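Local coordinates for protein adenylate kinase (Cryptosporidium parvum Iowa II, PDB 3BE4) that probably catalyses reversible phosphoryl transfer between ATP and AMP, and is bound here to a bisubstrate analogue that joins two adenosines through five phosphates, at residues Gly61-Asp66 against Leu177-Lys182; Gly90-Arg93 against Gln97-Gly100. All coordinates share one frame; numbering follows the deposited sequence.

Both contacts border the same adenosine half of AP5, which occupies what is probably the AMP site, and their centres lie about 12 Å apart. The loop of contact 1 (61-66 with 177-182) bonds the ribose and adenine N3A through its backbone; contact 2 (90-93 with 97-100) takes up N1A and N6A and, through R93, the phosphates. Along the chain, residues 90-100 fall between the two segments of contact 1. The two meet directly where D66 OD1 lies 2.8 Å from Q97 NE2, a probable hydrogen bond, and where F63 CE1 packs 3.4 Å from R93 CD. The nucleotide is therefore gripped by one continuous set of neighbours.

Contact 1 of 2, residues Gly61-Asp66 against Leu177-Lys182; sequences GNFVGD and LDVFHK. With AP5 (bis(adenosine)-5'-pentaphosphate), chain C.
F63 holds CG anti to its carbonyl carbon (chi1 -66°), which carries its ring across to the helix, while V179 sets CG1 anti to its own carbonyl carbon (chi1 -54°), which leaves CG2 between the backbone N and the carbonyl carbon, against that ring. The meeting joins the nucleotide-binding loop between helices 52-60 and 66-78 of the adenylate kinase fold to helix 170-184. Ring atom F63 CE1 reaches V179 CG2 at 3.4 Å, a close apolar fit, and V179 CB stands 4.0 Å above one face of the ring, offset toward its rim. The side chains run antiparallel alongside each other; the beta-branched valine offers a methyl close to its backbone, where a ring from the loop can rest on it. R93 and T94 also touch F63, as do Q183 and T184 farther along the same helix.

Alongside, N62 crosses V179 at about a right angle, its OD1 4.2 Å from V179 CG1, a loose contact; ND2 of the same amide is hydrogen-bonded to S60 OG. Before it, G61 ends helix 52-60 in a Schellman motif, whose positive phi suits a residue lacking a side chain, and its O lies 3.9 Å from V179 CG2. At the other end of the loop, G65 is the N-cap of helix 66-78.

The hydrogen bonds of this loop to AP5 come from its backbone, while F63 CB adds an apolar touch 3.8 Å from adenine C2A. The ribose hydroxyl O2F donates to N62 O at 2.6 Å, and V64 N gives its hydrogen to adenine N3A at 3.1 Å with an N-H...N angle of 153°.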
ATOM      1  N   GLY A  61      -5.726  -2.923  14.266  1.00 20.17           N
ATOM      2  CA  GLY A  61      -5.315  -3.746  13.090  1.00 17.79           C
ATOM      3  C   GLY A  61      -6.435  -4.189  12.239  1.00 18.05           C
ATOM      4  O   GLY A  61      -6.177  -4.850  11.209  1.00 19.11           O
ATOM      5  N   ASN A  62      -7.675  -3.838  12.565  1.00 19.33           N
ATOM      6  CA  ASN A  62      -8.826  -4.241  11.784  1.00 19.16           C
ATOM      7  C   ASN A  62      -9.068  -3.367  10.596  1.00 17.92           C
ATOM      8  O   ASN A  62      -8.510  -2.232  10.536  1.00 18.82           O
ATOM      9  CB  ASN A  62     -10.117  -4.232  12.716  1.00 19.49           C
ATOM     10  CG  ASN A  62     -10.159  -5.478  13.612  1.00 24.81           C
ATOM     11  OD1 ASN A  62     -10.422  -6.590  13.134  1.00 22.21           O
ATOM     12  ND2 ASN A  62      -9.835  -5.282  14.890  1.00 24.94           N
ATOM     13  N   PHE A  63      -9.877  -3.855   9.665  1.00 17.21           N
ATOM     14  CA  PHE A  63     -10.261  -3.118   8.531  1.00 16.75           C
ATOM     15  C   PHE A  63     -11.268  -2.025   8.818  1.00 20.11           C
ATOM     16  O   PHE A  63     -12.256  -2.257   9.535  1.00 20.73           O
ATOM     17  CB  PHE A  63     -10.893  -3.955   7.430  1.00 18.65           C
ATOM     18  CG  PHE A  63      -9.953  -4.918   6.807  1.00 15.53           C
ATOM     19  CD1 PHE A  63      -8.530  -4.928   7.090  1.00 17.89           C
ATOM     20  CD2 PHE A  63     -10.469  -5.844   5.862  1.00 22.15           C
ATOM     21  CE1 PHE A  63      -7.633  -5.857   6.409  1.00 21.03           C
ATOM     22  CE2 PHE A  63      -9.631  -6.767   5.209  1.00 23.80           C
ATOM     23  CZ  PHE A  63      -8.186  -6.729   5.381  1.00 18.89           C
ATOM     24  N   VAL A  64     -11.119  -0.852   8.169  1.00 18.46           N
ATOM     25  CA  VAL A  64     -12.145   0.100   8.200  1.00 20.78           C
ATOM     26  C   VAL A  64     -13.189  -0.381   7.203  1.00 19.71           C
ATOM     27  O   VAL A  64     -12.899  -1.202   6.317  1.00 21.22           O
ATOM     28  CB  VAL A  64     -11.487   1.467   7.794  1.00 22.86           C
ATOM     29  CG1 VAL A  64     -12.501   2.546   7.477  1.00 30.31           C
ATOM     30  CG2 VAL A  64     -10.507   1.882   8.914  1.00 21.90           C
ATOM     31  N   GLY A  65     -14.402   0.150   7.314  1.00 20.23           N
ATOM     32  CA  GLY A  65     -15.520  -0.211   6.398  1.00 21.14           C
ATOM     33  C   GLY A  65     -15.249  -0.113   4.879  1.00 21.82           C
ATOM     34  O   GLY A  65     -14.543   0.850   4.424  1.00 20.52           O
ATOM     35  N   ASP A  66     -15.689  -1.074   4.084  1.00 21.16           N
ATOM     36  CA  ASP A  66     -15.505  -1.052   2.637  1.00 19.85           C
ATOM     37  C   ASP A  66     -15.972   0.256   2.045  1.00 24.58           C
ATOM     38  O   ASP A  66     -15.313   0.841   1.149  1.00 24.43           O
ATOM     39  CB  ASP A  66     -16.304  -2.156   2.014  1.00 22.57           C
ATOM     40  CG  ASP A  66     -15.621  -3.546   2.221  1.00 25.86           C
ATOM     41  OD1 ASP A  66     -14.350  -3.701   2.478  1.00 23.88           O
ATOM     42  OD2 ASP A  66     -16.354  -4.622   2.109  1.00 30.99           O
ATOM     43  N   LEU A 177      -2.138  -9.393  10.195  1.00 16.96           N
ATOM     44  CA  LEU A 177      -1.819 -10.612   9.468  1.00 17.64           C
ATOM     45  C   LEU A 177      -3.077 -11.537   9.355  1.00 16.61           C
ATOM     46  O   LEU A 177      -3.316 -12.094   8.274  1.00 19.13           O
ATOM     47  CB  LEU A 177      -0.676 -11.307  10.145  1.00 16.91           C
ATOM     48  CG  LEU A 177       0.649 -10.585   9.757  1.00 17.57           C
ATOM     49  CD1 LEU A 177       1.754 -11.119  10.689  1.00 24.44           C
ATOM     50  CD2 LEU A 177       0.976 -10.852   8.351  1.00 23.41           C
ATOM     51  N   ASP A 178      -3.816 -11.678  10.434  1.00 16.51           N
ATOM     52  CA  ASP A 178      -4.951 -12.629  10.400  1.00 20.88           C
ATOM     53  C   ASP A 178      -5.984 -12.184   9.367  1.00 20.86           C
ATOM     54  O   ASP A 178      -6.485 -12.986   8.494  1.00 21.70           O
ATOM     55  CB  ASP A 178      -5.583 -12.646  11.768  1.00 19.62           C
ATOM     56  CG  ASP A 178      -6.593 -13.776  11.905  1.00 31.68           C
ATOM     57  OD1 ASP A 178      -6.243 -14.881  11.494  1.00 40.68           O
ATOM     58  OD2 ASP A 178      -7.756 -13.527  12.343  1.00 45.02           O
ATOM     59  N   VAL A 179      -6.363 -10.891   9.428  1.00 18.80           N
ATOM     60  CA  VAL A 179      -7.419 -10.398   8.469  1.00 18.60           C
ATOM     61  C   VAL A 179      -6.857 -10.398   7.032  1.00 19.48           C
ATOM     62  O   VAL A 179      -7.601 -10.626   6.044  1.00 19.66           O
ATOM     63  CB  VAL A 179      -8.029  -9.047   8.883  1.00 20.84           C
ATOM     64  CG1 VAL A 179      -8.572  -9.137  10.366  1.00 21.55           C
ATOM     65  CG2 VAL A 179      -6.936  -7.961   8.959  1.00 23.78           C
ATOM     66  N   PHE A 180      -5.542 -10.109   6.882  1.00 18.55           N
ATOM     67  CA  PHE A 180      -4.943 -10.271   5.552  1.00 18.10           C
ATOM     68  C   PHE A 180      -5.084 -11.709   4.974  1.00 18.51           C
ATOM     69  O   PHE A 180      -5.603 -11.854   3.871  1.00 18.30           O
ATOM     70  CB  PHE A 180      -3.447  -9.973   5.580  1.00 17.42           C
ATOM     71  CG  PHE A 180      -2.771 -10.399   4.303  1.00 17.33           C
ATOM     72  CD1 PHE A 180      -2.900  -9.612   3.120  1.00 16.05           C
ATOM     73  CD2 PHE A 180      -1.989 -11.533   4.246  1.00 19.38           C
ATOM     74  CE1 PHE A 180      -2.335 -10.020   1.916  1.00 19.74           C
ATOM     75  CE2 PHE A 180      -1.307 -11.868   3.035  1.00 20.10           C
ATOM     76  CZ  PHE A 180      -1.578 -11.165   1.881  1.00 16.28           C
ATOM     77  N   HIS A 181      -4.831 -12.759   5.794  1.00 17.87           N
ATOM     78  CA  HIS A 181      -4.940 -14.117   5.244  1.00 19.84           C
ATOM     79  C   HIS A 181      -6.409 -14.486   4.988  1.00 20.70           C
ATOM     80  O   HIS A 181      -6.655 -15.157   3.967  1.00 21.77           O
ATOM     81  CB  HIS A 181      -4.244 -15.037   6.244  1.00 21.83           C
ATOM     82  CG  HIS A 181      -2.740 -14.933   6.178  1.00 22.10           C
ATOM     83  ND1 HIS A 181      -2.043 -15.239   5.039  1.00 27.02           N
ATOM     84  CD2 HIS A 181      -1.812 -14.595   7.112  1.00 23.16           C
ATOM     85  CE1 HIS A 181      -0.746 -15.106   5.256  1.00 29.84           C
ATOM     86  NE2 HIS A 181      -0.580 -14.736   6.513  1.00 25.84           N
ATOM     87  N   LYS A 182      -7.325 -14.040   5.865  1.00 20.49           N
ATOM     88  CA  LYS A 182      -8.748 -14.372   5.700  1.00 23.02           C
ATOM     89  C   LYS A 182      -9.418 -13.623   4.536  1.00 24.18           C
ATOM     90  O   LYS A 182     -10.225 -14.184   3.724  1.00 24.97           O
ATOM     91  CB  LYS A 182      -9.489 -14.082   7.006  1.00 22.07           C
ATOM     92  CG  LYS A 182      -9.164 -15.150   8.051  1.00 29.30           C
ATOM     93  CD  LYS A 182      -9.825 -14.769   9.456  1.00 32.00           C
ATOM     94  CE  LYS A 182      -9.670 -15.870  10.601  1.00 37.06           C
ATOM     95  NZ  LYS A 182      -8.487 -16.758  10.527  1.00 44.62           N
TER
HETATM   96  PA  AP5 C 219      -1.456   0.546   5.817  1.00 15.11           P
HETATM   97  O1A AP5 C 219      -0.793   1.891   6.157  1.00 18.13           O
HETATM   98  O2A AP5 C 219      -1.559   0.128   4.426  1.00 15.16           O
HETATM   99  O3A AP5 C 219      -0.750  -0.607   6.676  1.00 16.83           O
HETATM  100  PB  AP5 C 219      -0.567  -2.159   6.390  1.00 16.08           P
HETATM  101  O1B AP5 C 219      -1.628  -2.667   5.540  1.00 16.45           O
HETATM  102  O2B AP5 C 219      -0.265  -2.811   7.746  1.00 19.85           O
HETATM  103  O3B AP5 C 219       0.847  -2.097   5.484  1.00 13.84           O
HETATM  104  PG  AP5 C 219       2.165  -1.296   5.755  1.00 14.71           P
HETATM  105  O1G AP5 C 219       2.583  -1.565   7.159  1.00 18.39           O
HETATM  106  O2G AP5 C 219       1.924   0.086   5.305  1.00 14.71           O
HETATM  107  O3G AP5 C 219       3.065  -2.127   4.756  1.00 14.83           O
HETATM  108  PD  AP5 C 219       3.860  -1.783   3.373  1.00 13.66           P
HETATM  109  O1D AP5 C 219       3.525  -0.408   2.984  1.00 13.80           O
HETATM  110  O2D AP5 C 219       3.608  -2.931   2.487  1.00 14.57           O
HETATM  111  O3D AP5 C 219       5.385  -1.928   3.835  1.00 13.36           O
HETATM  112  PE  AP5 C 219       6.477  -0.778   3.990  1.00 13.64           P
HETATM  113  O1E AP5 C 219       5.987   0.204   4.916  1.00 13.89           O
HETATM  114  O2E AP5 C 219       6.973  -0.299   2.640  1.00 15.96           O
HETATM  115  O5F AP5 C 219      -2.947   0.453   6.384  1.00 14.64           O
HETATM  116  C5F AP5 C 219      -3.064   0.986   7.713  1.00 16.38           C
HETATM  117  C4F AP5 C 219      -4.432   0.371   8.227  1.00 15.09           C
HETATM  118  O4F AP5 C 219      -5.457   1.174   7.692  1.00 15.00           O
HETATM  119  C3F AP5 C 219      -4.777  -1.024   7.868  1.00 17.91           C
HETATM  120  O3F AP5 C 219      -4.179  -1.959   8.739  1.00 18.02           O
HETATM  121  C2F AP5 C 219      -6.300  -0.914   8.092  1.00 17.65           C
HETATM  122  O2F AP5 C 219      -6.616  -0.758   9.529  1.00 21.54           O
HETATM  123  C1F AP5 C 219      -6.648   0.402   7.420  1.00 15.62           C
HETATM  124  N9A AP5 C 219      -6.852   0.214   6.009  1.00 15.05           N
HETATM  125  C8A AP5 C 219      -5.958   0.703   5.017  1.00 10.84           C
HETATM  126  N7A AP5 C 219      -6.408   0.399   3.812  1.00 14.41           N
HETATM  127  C5A AP5 C 219      -7.644  -0.255   3.987  1.00 16.28           C
HETATM  128  C6A AP5 C 219      -8.566  -0.730   3.074  1.00 16.56           C
HETATM  129  N6A AP5 C 219      -8.444  -0.843   1.747  1.00 15.28           N
HETATM  130  N1A AP5 C 219      -9.705  -1.328   3.668  1.00 16.27           N
HETATM  131  C2A AP5 C 219      -9.851  -1.280   4.975  1.00 16.18           C
HETATM  132  N3A AP5 C 219      -8.984  -0.819   5.902  1.00 16.14           N
HETATM  133  C4A AP5 C 219      -7.843  -0.201   5.347  1.00 15.62           C
HETATM  134  O5J AP5 C 219       7.675  -1.618   4.560  1.00 13.78           O
HETATM  135  C5J AP5 C 219       7.632  -2.127   5.982  1.00 13.71           C
HETATM  136  C4J AP5 C 219       9.103  -2.106   6.451  1.00 14.30           C
HETATM  137  O4J AP5 C 219       9.984  -2.979   5.719  1.00 11.67           O
HETATM  138  C3J AP5 C 219       9.676  -0.687   6.484  1.00 14.21           C
HETATM  139  O3J AP5 C 219      10.502  -0.545   7.620  1.00 14.53           O
HETATM  140  C2J AP5 C 219      10.544  -0.801   5.270  1.00 12.96           C
HETATM  141  O2J AP5 C 219      11.662   0.071   5.358  1.00 15.46           O
HETATM  142  C1J AP5 C 219      11.149  -2.134   5.205  1.00 13.73           C
HETATM  143  N9B AP5 C 219      11.437  -2.744   3.943  1.00 12.49           N
HETATM  144  C8B AP5 C 219      10.766  -2.539   2.739  1.00 13.75           C
HETATM  145  N7B AP5 C 219      11.309  -3.355   1.817  1.00 16.98           N
HETATM  146  C5B AP5 C 219      12.321  -4.071   2.409  1.00 16.20           C
HETATM  147  C6B AP5 C 219      13.118  -5.183   1.990  1.00 15.01           C
HETATM  148  N6B AP5 C 219      13.025  -5.629   0.738  1.00 18.38           N
HETATM  149  N1B AP5 C 219      14.007  -5.704   2.881  1.00 15.05           N
HETATM  150  C2B AP5 C 219      14.017  -5.256   4.210  1.00 14.54           C
HETATM  151  N3B AP5 C 219      13.214  -4.260   4.694  1.00 13.59           N
HETATM  152  C4B AP5 C 219      12.287  -3.723   3.818  1.00 13.91           C

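Contact 2 of 2, residues Gly90-Arg93 against Gln97-Gly100. With AP5 (bis(adenosine)-5'-pentaphosphate), chain C.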
ATOM      1  N   GLY A  90      -2.429  -1.500  -0.791  1.00 18.15           N
ATOM      2  CA  GLY A  90      -3.326  -1.775   0.384  1.00 19.29           C
ATOM      3  C   GLY A  90      -4.786  -1.653   0.025  1.00 18.95           C
ATOM      4  O   GLY A  90      -5.596  -1.452   0.915  1.00 16.99           O
ATOM      5  N   PHE A  91      -5.080  -1.458  -1.246  1.00 17.95           N
ATOM      6  CA  PHE A  91      -6.504  -1.375  -1.716  1.00 16.28           C
ATOM      7  C   PHE A  91      -6.432  -1.927  -3.096  1.00 18.86           C
ATOM      8  O   PHE A  91      -5.548  -1.544  -3.862  1.00 17.23           O
ATOM      9  CB  PHE A  91      -6.987   0.112  -1.780  1.00 16.42           C
ATOM     10  CG  PHE A  91      -8.332   0.236  -2.379  1.00 16.86           C
ATOM     11  CD1 PHE A  91      -9.482   0.250  -1.567  1.00 18.85           C
ATOM     12  CD2 PHE A  91      -8.466   0.218  -3.747  1.00 20.55           C
ATOM     13  CE1 PHE A  91     -10.772   0.282  -2.200  1.00 17.85           C
ATOM     14  CE2 PHE A  91      -9.764   0.288  -4.340  1.00 20.86           C
ATOM     15  CZ  PHE A  91     -10.886   0.270  -3.575  1.00 21.01           C
ATOM     16  N   PRO A  92      -7.393  -2.697  -3.479  1.00 18.92           N
ATOM     17  CA  PRO A  92      -8.425  -3.296  -2.558  1.00 17.94           C
ATOM     18  C   PRO A  92      -7.876  -4.280  -1.558  1.00 20.77           C
ATOM     19  O   PRO A  92      -6.870  -4.888  -1.838  1.00 21.44           O
ATOM     20  CB  PRO A  92      -9.339  -4.133  -3.564  1.00 19.70           C
ATOM     21  CG  PRO A  92      -8.479  -4.351  -4.697  1.00 23.92           C
ATOM     22  CD  PRO A  92      -7.542  -3.148  -4.864  1.00 21.69           C
ATOM     23  N   ARG A  93      -8.567  -4.528  -0.441  1.00 19.54           N
ATOM     24  CA  ARG A  93      -8.045  -5.540   0.419  1.00 20.39           C
ATOM     25  C   ARG A  93      -9.193  -6.479   0.804  1.00 21.69           C
ATOM     26  O   ARG A  93      -8.984  -7.361   1.593  1.00 21.67           O
ATOM     27  CB  ARG A  93      -7.078  -4.888   1.565  1.00 20.72           C
ATOM     28  CG  ARG A  93      -7.758  -4.100   2.540  1.00 23.12           C
ATOM     29  CD  ARG A  93      -6.781  -3.946   3.683  1.00 18.51           C
ATOM     30  NE  ARG A  93      -5.760  -2.891   3.392  1.00 17.81           N
ATOM     31  CZ  ARG A  93      -4.682  -2.752   4.153  1.00 17.45           C
ATOM     32  NH1 ARG A  93      -4.347  -3.569   5.162  1.00 16.24           N
ATOM     33  NH2 ARG A  93      -3.885  -1.685   3.853  1.00 15.79           N
ATOM     34  N   GLN A  97     -14.342  -4.585  -2.035  1.00 17.91           N
ATOM     35  CA  GLN A  97     -13.519  -3.396  -2.577  1.00 16.03           C
ATOM     36  C   GLN A  97     -13.059  -3.630  -3.974  1.00 19.57           C
ATOM     37  O   GLN A  97     -12.997  -2.668  -4.725  1.00 19.68           O
ATOM     38  CB  GLN A  97     -12.330  -3.218  -1.681  1.00 18.65           C
ATOM     39  CG  GLN A  97     -12.763  -2.672  -0.319  1.00 16.33           C
ATOM     40  CD  GLN A  97     -11.560  -2.505   0.672  1.00 17.33           C
ATOM     41  OE1 GLN A  97     -10.424  -2.433   0.206  1.00 19.30           O
ATOM     42  NE2 GLN A  97     -11.825  -2.566   2.019  1.00 18.85           N
ATOM     43  N   ALA A  98     -12.657  -4.862  -4.312  1.00 20.12           N
ATOM     44  CA  ALA A  98     -12.229  -5.198  -5.704  1.00 19.09           C
ATOM     45  C   ALA A  98     -13.415  -4.968  -6.697  1.00 20.28           C
ATOM     46  O   ALA A  98     -13.229  -4.438  -7.783  1.00 20.82           O
ATOM     47  CB  ALA A  98     -11.752  -6.663  -5.819  1.00 19.58           C
ATOM     48  N   GLU A  99     -14.576  -5.444  -6.284  1.00 21.98           N
ATOM     49  CA  GLU A  99     -15.771  -5.267  -7.156  1.00 24.20           C
ATOM     50  C   GLU A  99     -16.088  -3.765  -7.270  1.00 22.84           C
ATOM     51  O   GLU A  99     -16.570  -3.325  -8.332  1.00 25.66           O
ATOM     52  CB  GLU A  99     -16.967  -6.063  -6.564  1.00 23.35           C
ATOM     53  CG  GLU A  99     -16.695  -7.577  -6.504  1.00 26.55           C
ATOM     54  CD  GLU A  99     -17.717  -8.339  -5.713  1.00 32.55           C
ATOM     55  OE1 GLU A  99     -18.297  -7.792  -4.707  1.00 41.25           O
ATOM     56  OE2 GLU A  99     -17.858  -9.554  -6.088  1.00 38.97           O
ATOM     57  N   GLY A 100     -15.939  -3.013  -6.166  1.00 20.51           N
ATOM     58  CA  GLY A 100     -16.272  -1.591  -6.140  1.00 19.15           C
ATOM     59  C   GLY A 100     -15.278  -0.915  -7.060  1.00 21.84           C
ATOM     60  O   GLY A 100     -15.647  -0.072  -7.840  1.00 22.40           O
TER
HETATM   61  PA  AP5 C 219      -1.456   0.546   5.817  1.00 15.11           P
HETATM   62  O1A AP5 C 219      -0.793   1.891   6.157  1.00 18.13           O
HETATM   63  O2A AP5 C 219      -1.559   0.128   4.426  1.00 15.16           O
HETATM   64  O3A AP5 C 219      -0.750  -0.607   6.676  1.00 16.83           O
HETATM   65  PB  AP5 C 219      -0.567  -2.159   6.390  1.00 16.08           P
HETATM   66  O1B AP5 C 219      -1.628  -2.667   5.540  1.00 16.45           O
HETATM   67  O2B AP5 C 219      -0.265  -2.811   7.746  1.00 19.85           O
HETATM   68  O3B AP5 C 219       0.847  -2.097   5.484  1.00 13.84           O
HETATM   69  PG  AP5 C 219       2.165  -1.296   5.755  1.00 14.71           P
HETATM   70  O1G AP5 C 219       2.583  -1.565   7.159  1.00 18.39           O
HETATM   71  O2G AP5 C 219       1.924   0.086   5.305  1.00 14.71           O
HETATM   72  O3G AP5 C 219       3.065  -2.127   4.756  1.00 14.83           O
HETATM   73  PD  AP5 C 219       3.860  -1.783   3.373  1.00 13.66           P
HETATM   74  O1D AP5 C 219       3.525  -0.408   2.984  1.00 13.80           O
HETATM   75  O2D AP5 C 219       3.608  -2.931   2.487  1.00 14.57           O
HETATM   76  O3D AP5 C 219       5.385  -1.928   3.835  1.00 13.36           O
HETATM   77  PE  AP5 C 219       6.477  -0.778   3.990  1.00 13.64           P
HETATM   78  O1E AP5 C 219       5.987   0.204   4.916  1.00 13.89           O
HETATM   79  O2E AP5 C 219       6.973  -0.299   2.640  1.00 15.96           O
HETATM   80  O5F AP5 C 219      -2.947   0.453   6.384  1.00 14.64           O
HETATM   81  C5F AP5 C 219      -3.064   0.986   7.713  1.00 16.38           C
HETATM   82  C4F AP5 C 219      -4.432   0.371   8.227  1.00 15.09           C
HETATM   83  O4F AP5 C 219      -5.457   1.174   7.692  1.00 15.00           O
HETATM   84  C3F AP5 C 219      -4.777  -1.024   7.868  1.00 17.91           C
HETATM   85  O3F AP5 C 219      -4.179  -1.959   8.739  1.00 18.02           O
HETATM   86  C2F AP5 C 219      -6.300  -0.914   8.092  1.00 17.65           C
HETATM   87  O2F AP5 C 219      -6.616  -0.758   9.529  1.00 21.54           O
HETATM   88  C1F AP5 C 219      -6.648   0.402   7.420  1.00 15.62           C
HETATM   89  N9A AP5 C 219      -6.852   0.214   6.009  1.00 15.05           N
HETATM   90  C8A AP5 C 219      -5.958   0.703   5.017  1.00 10.84           C
HETATM   91  N7A AP5 C 219      -6.408   0.399   3.812  1.00 14.41           N
HETATM   92  C5A AP5 C 219      -7.644  -0.255   3.987  1.00 16.28           C
HETATM   93  C6A AP5 C 219      -8.566  -0.730   3.074  1.00 16.56           C
HETATM   94  N6A AP5 C 219      -8.444  -0.843   1.747  1.00 15.28           N
HETATM   95  N1A AP5 C 219      -9.705  -1.328   3.668  1.00 16.27           N
HETATM   96  C2A AP5 C 219      -9.851  -1.280   4.975  1.00 16.18           C
HETATM   97  N3A AP5 C 219      -8.984  -0.819   5.902  1.00 16.14           N
HETATM   98  C4A AP5 C 219      -7.843  -0.201   5.347  1.00 15.62           C
HETATM   99  O5J AP5 C 219       7.675  -1.618   4.560  1.00 13.78           O
HETATM  100  C5J AP5 C 219       7.632  -2.127   5.982  1.00 13.71           C
HETATM  101  C4J AP5 C 219       9.103  -2.106   6.451  1.00 14.30           C
HETATM  102  O4J AP5 C 219       9.984  -2.979   5.719  1.00 11.67           O
HETATM  103  C3J AP5 C 219       9.676  -0.687   6.484  1.00 14.21           C
HETATM  104  O3J AP5 C 219      10.502  -0.545   7.620  1.00 14.53           O
HETATM  105  C2J AP5 C 219      10.544  -0.801   5.270  1.00 12.96           C
HETATM  106  O2J AP5 C 219      11.662   0.071   5.358  1.00 15.46           O
HETATM  107  C1J AP5 C 219      11.149  -2.134   5.205  1.00 13.73           C
HETATM  108  N9B AP5 C 219      11.437  -2.744   3.943  1.00 12.49           N
HETATM  109  C8B AP5 C 219      10.766  -2.539   2.739  1.00 13.75           C
HETATM  110  N7B AP5 C 219      11.309  -3.355   1.817  1.00 16.98           N
HETATM  111  C5B AP5 C 219      12.321  -4.071   2.409  1.00 16.20           C
HETATM  112  C6B AP5 C 219      13.118  -5.183   1.990  1.00 15.01           C
HETATM  113  N6B AP5 C 219      13.025  -5.629   0.738  1.00 18.38           N
HETATM  114  N1B AP5 C 219      14.007  -5.704   2.881  1.00 15.05           N
HETATM  115  C2B AP5 C 219      14.017  -5.256   4.210  1.00 14.54           C
HETATM  116  N3B AP5 C 219      13.214  -4.260   4.694  1.00 13.59           N
HETATM  117  C4B AP5 C 219      12.287  -3.723   3.818  1.00 13.91           C
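F91 overlaps the end of Q97: ring atom CD1 comes within 3.4 Å of Q97 OE1, with the ring and amide planes only 7° apart, and the oxygen approaches the ring obliquely. A large apolar side chain suits this buried place, since the ring also packs on V69, L70 and V73 of helix 66-78; its edge meets AP5 N6A. Extended beyond CG, the Q97 chain brings the amide up to the N1A/N6A edge of the adenine. OE1 accepts from R93 N at 2.9 Å, the donor standing 50° out of the amide carbonyl plane, and from AP5 N6A at 3.0 Å. NE2 donates to N1A, also at 3.0 Å, and to D66 OD1 in addition. A glutamine can both accept from the amino group and donate to the ring nitrogen, so the pair of bonds fits adenine and fixes the amide's rotation.

These residues belong to the adenylate kinase signature, in which DGFPR is followed, after three intervening residues, by this glutamine in the first turn of helix 95-108. The peptide bond before P92 is cis, and P92 CB rests 3.5 Å from A98 N. G90, at a positive phi that favours glycine, offers its O to AP5 N6A.

R93 bends at chi3 (79°) to lay its guanidinium over the adenine; AP5 N9A lies 4.0 Å above the guanidinium plane, offset toward its rim. NE anchors the group on G90 O at 2.9 Å, while NH1 and NH2 both donate to phosphate oxygen O1B, NH1 at 2.9 Å.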